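Glycoside Hydrolase (Bacteroides uniformis, PDB 5TA0) probably hydrolyses agarose-type galactan chains as a family 86 glycoside hydrolase, and binds neoagarooctaose in a cleft of its alpha/beta barrel. Local coordinates at residues P144-D148 with K221-F225; Y176-K181 with K194-V200; K241-T247 with M275-H281. One frame throughout, in Å; residues are numbered along the deposited sequence.

Contact 1: residues P144-D148 with K221-F225; sequences PFYPD and KLFEF. With SO4 (sulfate ion), chain G.
K221 lies beside Y146, its CG 4.2 Å from Y146 OH, and reaches P147 through water: the ordered molecule accepts from K221 NZ (3.0 Å) and donates to P147 O. The extended lysine chain carries NZ on to a sulfate ion, probably from the crystallisation liquor, where it gives O4 a bond of 2.8 Å and O1 a weak one. F168 lies against the same lysine in a cation-pi contact. One residue on, L222 brings CD1 to 3.8 Å from Y146 CE1, and its backbone passes close to the phenol oxygen. These residues belong to the early turns of helix 219-236, one of the outer helices of the alpha/beta barrel, and 144-148 lies in the loop between strand 134-140 and helix 170-183. A turn later F225, with CG anti to the backbone N (chi1 172°), sends its ring into that loop. Y146 meets it edge-to-face, CD1 standing over the middle of the ring and the planes 71° apart. P147 CD presses on F225 CE1 at 3.4 Å, and F145 CE2 comes to 3.6 Å from F225 CZ, its ring turned obliquely at 73°. P147 itself is the centre of an inverse gamma turn. Were F225 an alanine, the space filled by its ring would probably be left as a gap among F145, Y146 and P147, and the Y146 edge would lose the face it meets.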
loop_
_atom_site.group_PDB
_atom_site.type_symbol
_atom_site.label_atom_id
_atom_site.label_comp_id
_atom_site.label_asym_id
_atom_site.label_seq_id
_atom_site.Cartn_x
_atom_site.Cartn_y
_atom_site.Cartn_z
ATOM N N PRO A 144 -2.473 21.443 13.604
ATOM C CA PRO A 144 -3.405 22.519 13.305
ATOM C C PRO A 144 -3.405 22.956 11.830
ATOM O O PRO A 144 -3.926 24.002 11.491
ATOM C CB PRO A 144 -2.901 23.630 14.238
ATOM C CG PRO A 144 -1.435 23.417 14.267
ATOM C CD PRO A 144 -1.193 21.946 14.136
ATOM N N PHE A 145 -2.841 22.134 10.947
ATOM C CA PHE A 145 -2.709 22.465 9.512
ATOM C C PHE A 145 -4.053 22.727 8.830
ATOM O O PHE A 145 -4.161 23.661 8.024
ATOM C CB PHE A 145 -1.939 21.334 8.794
ATOM C CG PHE A 145 -1.634 21.614 7.340
ATOM C CD1 PHE A 145 -0.721 22.581 6.979
ATOM C CD2 PHE A 145 -2.268 20.909 6.345
ATOM C CE1 PHE A 145 -0.412 22.815 5.644
ATOM C CE2 PHE A 145 -1.961 21.146 5.005
ATOM C CZ PHE A 145 -1.043 22.101 4.658
ATOM N N TYR A 146 -5.080 21.923 9.115
ATOM C CA TYR A 146 -6.397 22.156 8.510
ATOM C C TYR A 146 -7.013 23.388 9.189
ATOM O O TYR A 146 -7.095 23.422 10.398
ATOM C CB TYR A 146 -7.353 20.992 8.667
ATOM C CG TYR A 146 -8.562 21.095 7.776
ATOM C CD1 TYR A 146 -8.433 21.034 6.395
ATOM C CD2 TYR A 146 -9.844 21.277 8.284
ATOM C CE1 TYR A 146 -9.539 21.109 5.560
ATOM C CE2 TYR A 146 -10.948 21.332 7.442
ATOM C CZ TYR A 146 -10.779 21.255 6.080
ATOM O OH TYR A 146 -11.854 21.320 5.218
ATOM N N PRO A 147 -7.388 24.402 8.403
ATOM C CA PRO A 147 -7.745 25.685 9.029
ATOM C C PRO A 147 -9.192 25.716 9.501
ATOM O O PRO A 147 -10.059 26.282 8.837
ATOM C CB PRO A 147 -7.414 26.706 7.930
ATOM C CG PRO A 147 -7.559 25.954 6.658
ATOM C CD PRO A 147 -7.226 24.527 6.943
ATOM N N ASP A 148 -9.431 25.082 10.652
ATOM C CA ASP A 148 -10.752 24.989 11.292
ATOM C C ASP A 148 -10.857 25.864 12.539
ATOM O O ASP A 148 -11.776 25.700 13.330
ATOM C CB ASP A 148 -11.073 23.533 11.639
ATOM C CG ASP A 148 -10.111 22.932 12.648
ATOM O OD1 ASP A 148 -10.218 21.718 12.932
ATOM O OD2 ASP A 148 -9.206 23.629 13.160
ATOM N N LYS A 221 -15.179 20.789 0.662
ATOM C CA LYS A 221 -14.255 21.852 1.020
ATOM C C LYS A 221 -12.837 21.301 1.249
ATOM O O LYS A 221 -11.861 21.936 0.854
ATOM C CB LYS A 221 -14.759 22.582 2.256
ATOM C CG LYS A 221 -13.999 23.837 2.625
ATOM C CD LYS A 221 -14.574 24.453 3.899
ATOM C CE LYS A 221 -14.080 25.855 4.133
ATOM N NZ LYS A 221 -14.349 26.310 5.536
ATOM N N LEU A 222 -12.729 20.148 1.893
ATOM C CA LEU A 222 -11.435 19.497 2.076
ATOM C C LEU A 222 -10.808 19.136 0.729
ATOM O O LEU A 222 -9.598 19.300 0.511
ATOM C CB LEU A 222 -11.590 18.248 2.922
ATOM C CG LEU A 222 -10.402 17.296 2.842
ATOM C CD1 LEU A 222 -9.245 17.814 3.681
ATOM C CD2 LEU A 222 -10.847 15.918 3.272
ATOM N N PHE A 223 -11.635 18.675 -0.209
ATOM C CA PHE A 223 -11.099 18.371 -1.544
ATOM C C PHE A 223 -10.590 19.621 -2.266
ATOM O O PHE A 223 -9.504 19.598 -2.872
ATOM C CB PHE A 223 -12.134 17.564 -2.343
ATOM C CG PHE A 223 -12.546 16.291 -1.683
ATOM C CD1 PHE A 223 -11.691 15.593 -0.818
ATOM C CD2 PHE A 223 -13.809 15.749 -1.910
ATOM C CE1 PHE A 223 -12.077 14.422 -0.230
ATOM C CE2 PHE A 223 -14.197 14.566 -1.321
ATOM C CZ PHE A 223 -13.327 13.893 -0.470
ATOM N N GLU A 224 -11.370 20.717 -2.199
ATOM C CA GLU A 224 -10.950 22.009 -2.761
ATOM C C GLU A 224 -9.620 22.426 -2.135
ATOM O O GLU A 224 -8.710 22.859 -2.843
ATOM C CB GLU A 224 -11.990 23.147 -2.536
ATOM C CG GLU A 224 -13.206 23.161 -3.477
ATOM C CD GLU A 224 -14.211 24.310 -3.257
ATOM O OE1 GLU A 224 -13.832 25.376 -2.726
ATOM O OE2 GLU A 224 -15.380 24.072 -3.588
ATOM N N PHE A 225 -9.520 22.290 -0.806
ATOM C CA PHE A 225 -8.289 22.606 -0.061
ATOM C C PHE A 225 -7.063 21.930 -0.674
ATOM O O PHE A 225 -6.006 22.537 -0.754
ATOM C CB PHE A 225 -8.533 22.201 1.395
ATOM C CG PHE A 225 -7.350 22.256 2.326
ATOM C CD1 PHE A 225 -7.053 23.425 3.008
ATOM C CD2 PHE A 225 -6.636 21.117 2.647
ATOM C CE1 PHE A 225 -6.022 23.467 3.923
ATOM C CE2 PHE A 225 -5.623 21.160 3.576
ATOM C CZ PHE A 225 -5.317 22.333 4.218
HETATM S S SO4 G . -16.791 24.266 7.055
HETATM O O1 SO4 G . -15.407 23.661 7.014
HETATM O O2 SO4 G . -17.743 23.309 6.396
HETATM O O3 SO4 G . -17.221 24.523 8.468
HETATM O O4 SO4 G . -16.895 25.536 6.251
HETATM O O HOH W 1 -12.659 25.819 8.003
#

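Contact 2: residues Y176-K181 with K194-V200; sequences YGRYIK and KPGFCEV
Two hydrogen bonds tie Y176 and I180 of the helix to the segment 194-200, and both end on backbone carbonyls. The Y176 hydroxyl donates to E199 O at 2.7 Å, meeting the carbonyl at a C=O...donor angle of 149° and tilted moderately from its plane. The other bond runs the opposite way: K194 NZ donates to I180 O at 2.8 Å, approaching from above the carbonyl plane. A bend at chi2 (-86°) turns the lysine chain toward the helix and brings NZ to that oxygen. Water 2 extends this link, accepting from K194 NZ and donating to K181 O at 2.9 Å, while F184 O takes a weak bond from the same NZ. A positive group among carbonyls near the C-terminal end of helix 170-183 would probably be steadied by the helix dipole. The axes of the short helix and strand segments approach to 11.7 Å and run roughly antiparallel (151°), as expected where an outer helix of an alpha/beta barrel leads into the next strand of the central parallel sheet. Sulfur contacts fill the middle. C198 SG sits obliquely to the Y176 ring, 5.2 Å from its centroid, and I180 CD1 touches the same sulfur at 3.7 Å. Among carbon contacts, C198 CB lies 4.0 Å from Y176 CZ, and I180 CG2 packs near K194 CD and reaches P195 CD at 4.5 Å. The E199 side chain turns away from the helix, its carboxylate engaged by R83 and S324 on the barrel's inner side.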
loop_
_atom_site.group_PDB
_atom_site.type_symbol
_atom_site.label_atom_id
_atom_site.label_comp_id
_atom_site.label_asym_id
_atom_site.label_seq_id
_atom_site.Cartn_x
_atom_site.Cartn_y
_atom_site.Cartn_z
ATOM N N TYR A 176 3.270 25.466 4.079
ATOM C CA TYR A 176 3.864 24.202 3.602
ATOM C C TYR A 176 4.933 24.452 2.538
ATOM O O TYR A 176 6.030 23.878 2.576
ATOM C CB TYR A 176 2.751 23.304 3.074
ATOM C CG TYR A 176 3.031 21.823 2.919
ATOM C CD1 TYR A 176 4.167 21.178 3.446
ATOM C CD2 TYR A 176 2.088 21.022 2.279
ATOM C CE1 TYR A 176 4.329 19.799 3.344
ATOM C CE2 TYR A 176 2.250 19.643 2.187
ATOM C CZ TYR A 176 3.376 19.040 2.705
ATOM O OH TYR A 176 3.585 17.686 2.646
ATOM N N GLY A 177 4.614 25.308 1.570
ATOM C CA GLY A 177 5.594 25.624 0.513
ATOM C C GLY A 177 6.849 26.286 1.072
ATOM O O GLY A 177 7.961 25.925 0.686
ATOM N N ARG A 178 6.691 27.234 1.988
ATOM C CA ARG A 178 7.858 27.905 2.582
ATOM C C ARG A 178 8.664 26.929 3.417
ATOM O O ARG A 178 9.883 26.934 3.389
ATOM C CB ARG A 178 7.462 29.109 3.411
ATOM C CG ARG A 178 6.972 30.305 2.616
ATOM C CD ARG A 178 6.699 31.449 3.575
ATOM N NE ARG A 178 6.333 32.660 2.865
ATOM C CZ ARG A 178 7.182 33.449 2.224
ATOM N NH1 ARG A 178 8.471 33.203 2.255
ATOM N NH2 ARG A 178 6.706 34.495 1.544
ATOM N N TYR A 179 7.990 26.070 4.175
ATOM C CA TYR A 179 8.697 25.087 4.984
ATOM C C TYR A 179 9.635 24.253 4.114
ATOM O O TYR A 179 10.821 24.047 4.447
ATOM C CB TYR A 179 7.682 24.153 5.692
ATOM C CG TYR A 179 8.345 23.083 6.524
ATOM C CD1 TYR A 179 8.684 21.859 5.962
ATOM C CD2 TYR A 179 8.672 23.326 7.842
ATOM C CE1 TYR A 179 9.355 20.892 6.699
ATOM C CE2 TYR A 179 9.297 22.353 8.618
ATOM C CZ TYR A 179 9.652 21.150 8.040
ATOM O OH TYR A 179 10.293 20.183 8.768
ATOM N N ILE A 180 9.106 23.722 3.032
ATOM C CA ILE A 180 9.869 22.853 2.132
ATOM C C ILE A 180 11.067 23.631 1.577
ATOM O O ILE A 180 12.208 23.149 1.610
ATOM C CB ILE A 180 8.991 22.276 1.001
ATOM C CG1 ILE A 180 7.896 21.353 1.552
ATOM C CG2 ILE A 180 9.827 21.536 -0.037
ATOM C CD1 ILE A 180 6.717 21.213 0.619
ATOM N N LYS A 181 10.819 24.860 1.124
ATOM C CA LYS A 181 11.877 25.679 0.520
ATOM C C LYS A 181 12.974 26.036 1.514
ATOM O O LYS A 181 14.159 26.056 1.153
ATOM C CB LYS A 181 11.234 26.939 -0.021
ATOM C CG LYS A 181 12.220 27.908 -0.676
ATOM C CD LYS A 181 11.459 29.078 -1.289
ATOM C CE LYS A 181 12.387 30.144 -1.898
ATOM N NZ LYS A 181 13.139 30.931 -0.884
ATOM N N LYS A 194 15.452 17.104 -0.537
ATOM C CA LYS A 194 14.030 17.393 -0.693
ATOM C C LYS A 194 13.214 16.100 -0.652
ATOM O O LYS A 194 13.672 15.038 -1.074
ATOM C CB LYS A 194 13.747 18.113 -2.017
ATOM C CG LYS A 194 14.382 19.483 -2.145
ATOM C CD LYS A 194 13.526 20.571 -1.543
ATOM C CE LYS A 194 14.374 21.838 -1.398
ATOM N NZ LYS A 194 13.706 22.961 -0.705
ATOM N N PRO A 195 11.980 16.186 -0.128
ATOM C CA PRO A 195 11.103 15.006 -0.213
ATOM C C PRO A 195 10.834 14.562 -1.627
ATOM O O PRO A 195 10.760 15.394 -2.544
ATOM C CB PRO A 195 9.811 15.461 0.487
ATOM C CG PRO A 195 9.897 16.892 0.630
ATOM C CD PRO A 195 11.294 17.359 0.432
ATOM N N GLY A 196 10.673 13.253 -1.815
ATOM C CA GLY A 196 10.200 12.749 -3.090
ATOM C C GLY A 196 8.732 12.998 -3.357
ATOM O O GLY A 196 8.296 13.088 -4.502
ATOM N N PHE A 197 7.938 13.094 -2.266
ATOM C CA PHE A 197 6.480 13.184 -2.355
ATOM C C PHE A 197 5.973 14.023 -1.200
ATOM O O PHE A 197 6.420 13.841 -0.066
ATOM C CB PHE A 197 5.849 11.795 -2.227
ATOM C CG PHE A 197 6.296 10.819 -3.266
ATOM C CD1 PHE A 197 5.603 10.664 -4.452
ATOM C CD2 PHE A 197 7.459 10.077 -3.072
ATOM C CE1 PHE A 197 6.031 9.736 -5.401
ATOM C CE2 PHE A 197 7.906 9.196 -4.050
ATOM C CZ PHE A 197 7.187 9.028 -5.198
ATOM N N CYS A 198 5.036 14.919 -1.484
ATOM C CA CYS A 198 4.340 15.712 -0.468
ATOM C C CYS A 198 2.868 15.381 -0.472
ATOM O O CYS A 198 2.100 15.837 -1.322
ATOM C CB CYS A 198 4.576 17.202 -0.690
ATOM S SG CYS A 198 6.280 17.726 -0.388
ATOM N N GLU A 199 2.459 14.618 0.531
ATOM C CA GLU A 199 1.045 14.444 0.794
ATOM C C GLU A 199 0.540 15.718 1.448
ATOM O O GLU A 199 1.252 16.363 2.195
ATOM C CB GLU A 199 0.798 13.257 1.723
ATOM C CG GLU A 199 1.256 11.885 1.222
ATOM C CD GLU A 199 1.052 10.819 2.292
ATOM O OE1 GLU A 199 1.611 10.959 3.400
ATOM O OE2 GLU A 199 0.259 9.864 2.018
ATOM N N VAL A 200 -0.710 16.066 1.168
ATOM C CA VAL A 200 -1.265 17.306 1.729
ATOM C C VAL A 200 -1.515 17.177 3.235
ATOM O O VAL A 200 -1.037 17.986 4.049
ATOM C CB VAL A 200 -2.542 17.722 0.959
ATOM C CG1 VAL A 200 -3.294 18.849 1.666
ATOM C CG2 VAL A 200 -2.161 18.137 -0.472
HETATM O O HOH W 2 15.154 25.282 -1.508
#

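Contact 3: residues K241-T247 with M275-H281; sequences KVGGYCT and MDFFTIH. With EDO (1,2-ethanediol), chain L.
D276 grips V242 twice. Its OD2 accepts from V242 N at 2.9 Å, almost straight at 169° and through the anti lone pair, while its own N donates to V242 O at 2.8 Å, nearly along the C=O axis. OD2 also forms a salt bridge with K234, and OD1 accepts both hydroxyls of an ethanediol, probably from the crystallisation liquor. Beyond this paired start, strands 242-247 and 277-281 run parallel as neighbours in the barrel sheet. T279 N donates to G244 O at 3.0 Å, and H281 N to T247 O at 2.9 Å. Between them lies a beta bulge, following a cis peptide before Y245: T279 O takes C246 N at 2.8 Å and, weakly, T247 N at 3.5 Å, which shifts the register by one residue. Packing then closes on the glycines. F277 CG occupies the crowded position between N and carbonyl carbon (chi1 63°), laying the ring flat over the chain so that G243 CA stands 3.6 Å from its centroid, only 11° off the normal, in a CH-pi contact. A beta carbon on G243 would collide with this ring. On the opposite side M275 SD rests 3.7 Å from G243 C. T279 CG2, on the same side as the F277 ring, packs on G244 CA and C246 N. The remaining polar ends look elsewhere: T279 OG1 to E199, T247 OG1 to W264, and the H281 ring nitrogens to E203 and S324. With its backbone N bonded to T247 O and both ring nitrogens engaged by these partners, H281 is probably fixed in rotation near a bound galactose unit.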
loop_
_atom_site.group_PDB
_atom_site.type_symbol
_atom_site.label_atom_id
_atom_site.label_comp_id
_atom_site.label_asym_id
_atom_site.label_seq_id
_atom_site.Cartn_x
_atom_site.Cartn_y
_atom_site.Cartn_z
ATOM N N LYS A 241 6.080 16.948 -6.176
ATOM C CA LYS A 241 4.889 16.123 -6.395
ATOM C C LYS A 241 3.989 16.254 -5.169
ATOM O O LYS A 241 4.471 16.107 -4.032
ATOM C CB LYS A 241 5.280 14.653 -6.586
ATOM C CG LYS A 241 6.055 14.320 -7.838
ATOM C CD LYS A 241 6.385 12.833 -7.809
ATOM C CE LYS A 241 7.255 12.383 -8.975
ATOM N NZ LYS A 241 7.670 10.951 -8.817
ATOM N N VAL A 242 2.711 16.538 -5.410
ATOM C CA VAL A 242 1.710 16.692 -4.339
ATOM C C VAL A 242 0.588 15.676 -4.552
ATOM O O VAL A 242 0.174 15.425 -5.693
ATOM C CB VAL A 242 1.167 18.130 -4.322
ATOM C CG1 VAL A 242 0.126 18.326 -3.217
ATOM C CG2 VAL A 242 2.321 19.117 -4.145
ATOM N N GLY A 243 0.075 15.113 -3.452
ATOM C CA GLY A 243 -0.971 14.117 -3.544
ATOM C C GLY A 243 -1.955 14.149 -2.380
ATOM O O GLY A 243 -1.760 14.820 -1.376
ATOM N N GLY A 244 -3.017 13.356 -2.552
ATOM C CA GLY A 244 -4.087 13.277 -1.555
ATOM C C GLY A 244 -5.038 12.140 -1.869
ATOM O O GLY A 244 -4.850 11.439 -2.867
ATOM N N TYR A 245 -6.061 11.926 -1.046
ATOM C CA TYR A 245 -6.335 12.684 0.173
ATOM C C TYR A 245 -5.901 11.974 1.443
ATOM O O TYR A 245 -6.207 12.438 2.524
ATOM C CB TYR A 245 -7.776 13.191 0.246
ATOM C CG TYR A 245 -8.903 12.198 0.494
ATOM C CD1 TYR A 245 -9.266 11.811 1.784
ATOM C CD2 TYR A 245 -9.672 11.715 -0.561
ATOM C CE1 TYR A 245 -10.355 10.963 1.992
ATOM C CE2 TYR A 245 -10.739 10.869 -0.347
ATOM C CZ TYR A 245 -11.089 10.511 0.928
ATOM O OH TYR A 245 -12.172 9.688 1.113
ATOM N N CYS A 246 -5.142 10.873 1.302
ATOM C CA CYS A 246 -4.513 10.148 2.412
ATOM C C CYS A 246 -5.577 9.539 3.311
ATOM O O CYS A 246 -5.630 9.777 4.515
ATOM C CB CYS A 246 -3.523 11.049 3.146
ATOM S SG CYS A 246 -2.401 10.208 4.240
ATOM N N THR A 247 -6.445 8.766 2.680
ATOM C CA THR A 247 -7.679 8.262 3.291
ATOM C C THR A 247 -7.438 7.239 4.396
ATOM O O THR A 247 -6.796 6.227 4.174
ATOM C CB THR A 247 -8.502 7.604 2.170
ATOM O OG1 THR A 247 -8.534 8.510 1.047
ATOM C CG2 THR A 247 -9.908 7.234 2.639
ATOM N N MET A 275 -3.602 16.762 -8.661
ATOM C CA MET A 275 -2.764 15.856 -7.879
ATOM C C MET A 275 -1.772 15.144 -8.793
ATOM O O MET A 275 -2.142 14.629 -9.860
ATOM C CB MET A 275 -3.615 14.825 -7.167
ATOM C CG MET A 275 -4.600 15.383 -6.119
ATOM S SD MET A 275 -3.870 16.292 -4.727
ATOM C CE MET A 275 -3.953 17.980 -5.340
ATOM N N ASP A 276 -0.511 15.077 -8.367
ATOM C CA ASP A 276 0.482 14.199 -9.031
ATOM C C ASP A 276 0.311 12.735 -8.699
ATOM O O ASP A 276 0.722 11.872 -9.466
ATOM C CB ASP A 276 1.895 14.660 -8.707
ATOM C CG ASP A 276 2.121 16.088 -9.137
ATOM O OD1 ASP A 276 2.157 16.344 -10.374
ATOM O OD2 ASP A 276 2.205 16.970 -8.283
ATOM N N PHE A 277 -0.223 12.443 -7.511
ATOM C CA PHE A 277 -0.443 11.063 -7.097
ATOM C C PHE A 277 -1.637 11.036 -6.153
ATOM O O PHE A 277 -2.013 12.074 -5.575
ATOM C CB PHE A 277 0.827 10.457 -6.441
ATOM C CG PHE A 277 1.261 11.121 -5.169
ATOM C CD1 PHE A 277 2.067 12.267 -5.200
ATOM C CD2 PHE A 277 0.880 10.618 -3.933
ATOM C CE1 PHE A 277 2.472 12.889 -4.028
ATOM C CE2 PHE A 277 1.286 11.241 -2.773
ATOM C CZ PHE A 277 2.068 12.375 -2.815
ATOM N N PHE A 278 -2.253 9.858 -6.065
ATOM C CA PHE A 278 -3.311 9.574 -5.093
ATOM C C PHE A 278 -2.698 8.804 -3.949
ATOM O O PHE A 278 -1.725 8.066 -4.157
ATOM C CB PHE A 278 -4.443 8.804 -5.750
ATOM C CG PHE A 278 -5.282 9.625 -6.700
ATOM C CD1 PHE A 278 -5.332 11.027 -6.640
ATOM C CD2 PHE A 278 -6.031 9.006 -7.697
ATOM C CE1 PHE A 278 -6.149 11.752 -7.511
ATOM C CE2 PHE A 278 -6.825 9.721 -8.547
ATOM C CZ PHE A 278 -6.890 11.097 -8.475
ATOM N N THR A 279 -3.250 8.963 -2.754
ATOM C CA THR A 279 -2.715 8.293 -1.587
ATOM C C THR A 279 -3.833 7.859 -0.640
ATOM O O THR A 279 -4.796 8.638 -0.394
ATOM C CB THR A 279 -1.629 9.144 -0.890
ATOM O OG1 THR A 279 -1.203 8.450 0.292
ATOM C CG2 THR A 279 -2.115 10.515 -0.534
ATOM N N ILE A 280 -3.720 6.616 -0.160
ATOM C CA ILE A 280 -4.668 6.001 0.755
ATOM C C ILE A 280 -3.920 5.211 1.805
ATOM O O ILE A 280 -2.738 4.897 1.648
ATOM C CB ILE A 280 -5.677 5.096 0.040
ATOM C CG1 ILE A 280 -4.988 3.917 -0.673
ATOM C CG2 ILE A 280 -6.526 5.897 -0.938
ATOM C CD1 ILE A 280 -5.939 2.961 -1.375
ATOM N N HIS A 281 -4.617 4.875 2.886
ATOM C CA HIS A 281 -4.177 3.906 3.874
ATOM C C HIS A 281 -5.038 2.673 3.812
ATOM O O HIS A 281 -6.218 2.763 3.563
ATOM C CB HIS A 281 -4.224 4.543 5.262
ATOM C CG HIS A 281 -3.257 5.674 5.404
ATOM N ND1 HIS A 281 -3.256 6.533 6.479
ATOM C CD2 HIS A 281 -2.247 6.081 4.596
ATOM C CE1 HIS A 281 -2.282 7.419 6.337
ATOM N NE2 HIS A 281 -1.646 7.150 5.214
HETATM C C1 EDO L . -0.311 18.598 -12.278
HETATM O O1 EDO L . 0.863 18.499 -11.470
HETATM C C2 EDO L . -1.105 17.315 -12.123
HETATM O O2 EDO L . -0.269 16.161 -12.232
#

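How the contacts relate
Contact 2 is nested along the chain inside the loop closed by contact 1, and contact 3 follows both. Their centres lie about 17 Å (1 and 2), about 15 Å (1 and 3) and about 13 Å (2 and 3) apart. Contacts 2 and 3 share the eight-stranded parallel sheet, where 197-199 and 242-247 are neighbours; a probable hydrogen bond from C198 N to K241 O (2.9 Å) joins them. Contact 1 lies farther out, on helix 219-236, which leads into strand 242-247. It touches contact 2 at F145 CE2 and V200 O (3.4 Å) and contact 3 through F223 and Y245. Together they trace a path from the outer helical layer to the sheet beside the bound glycan.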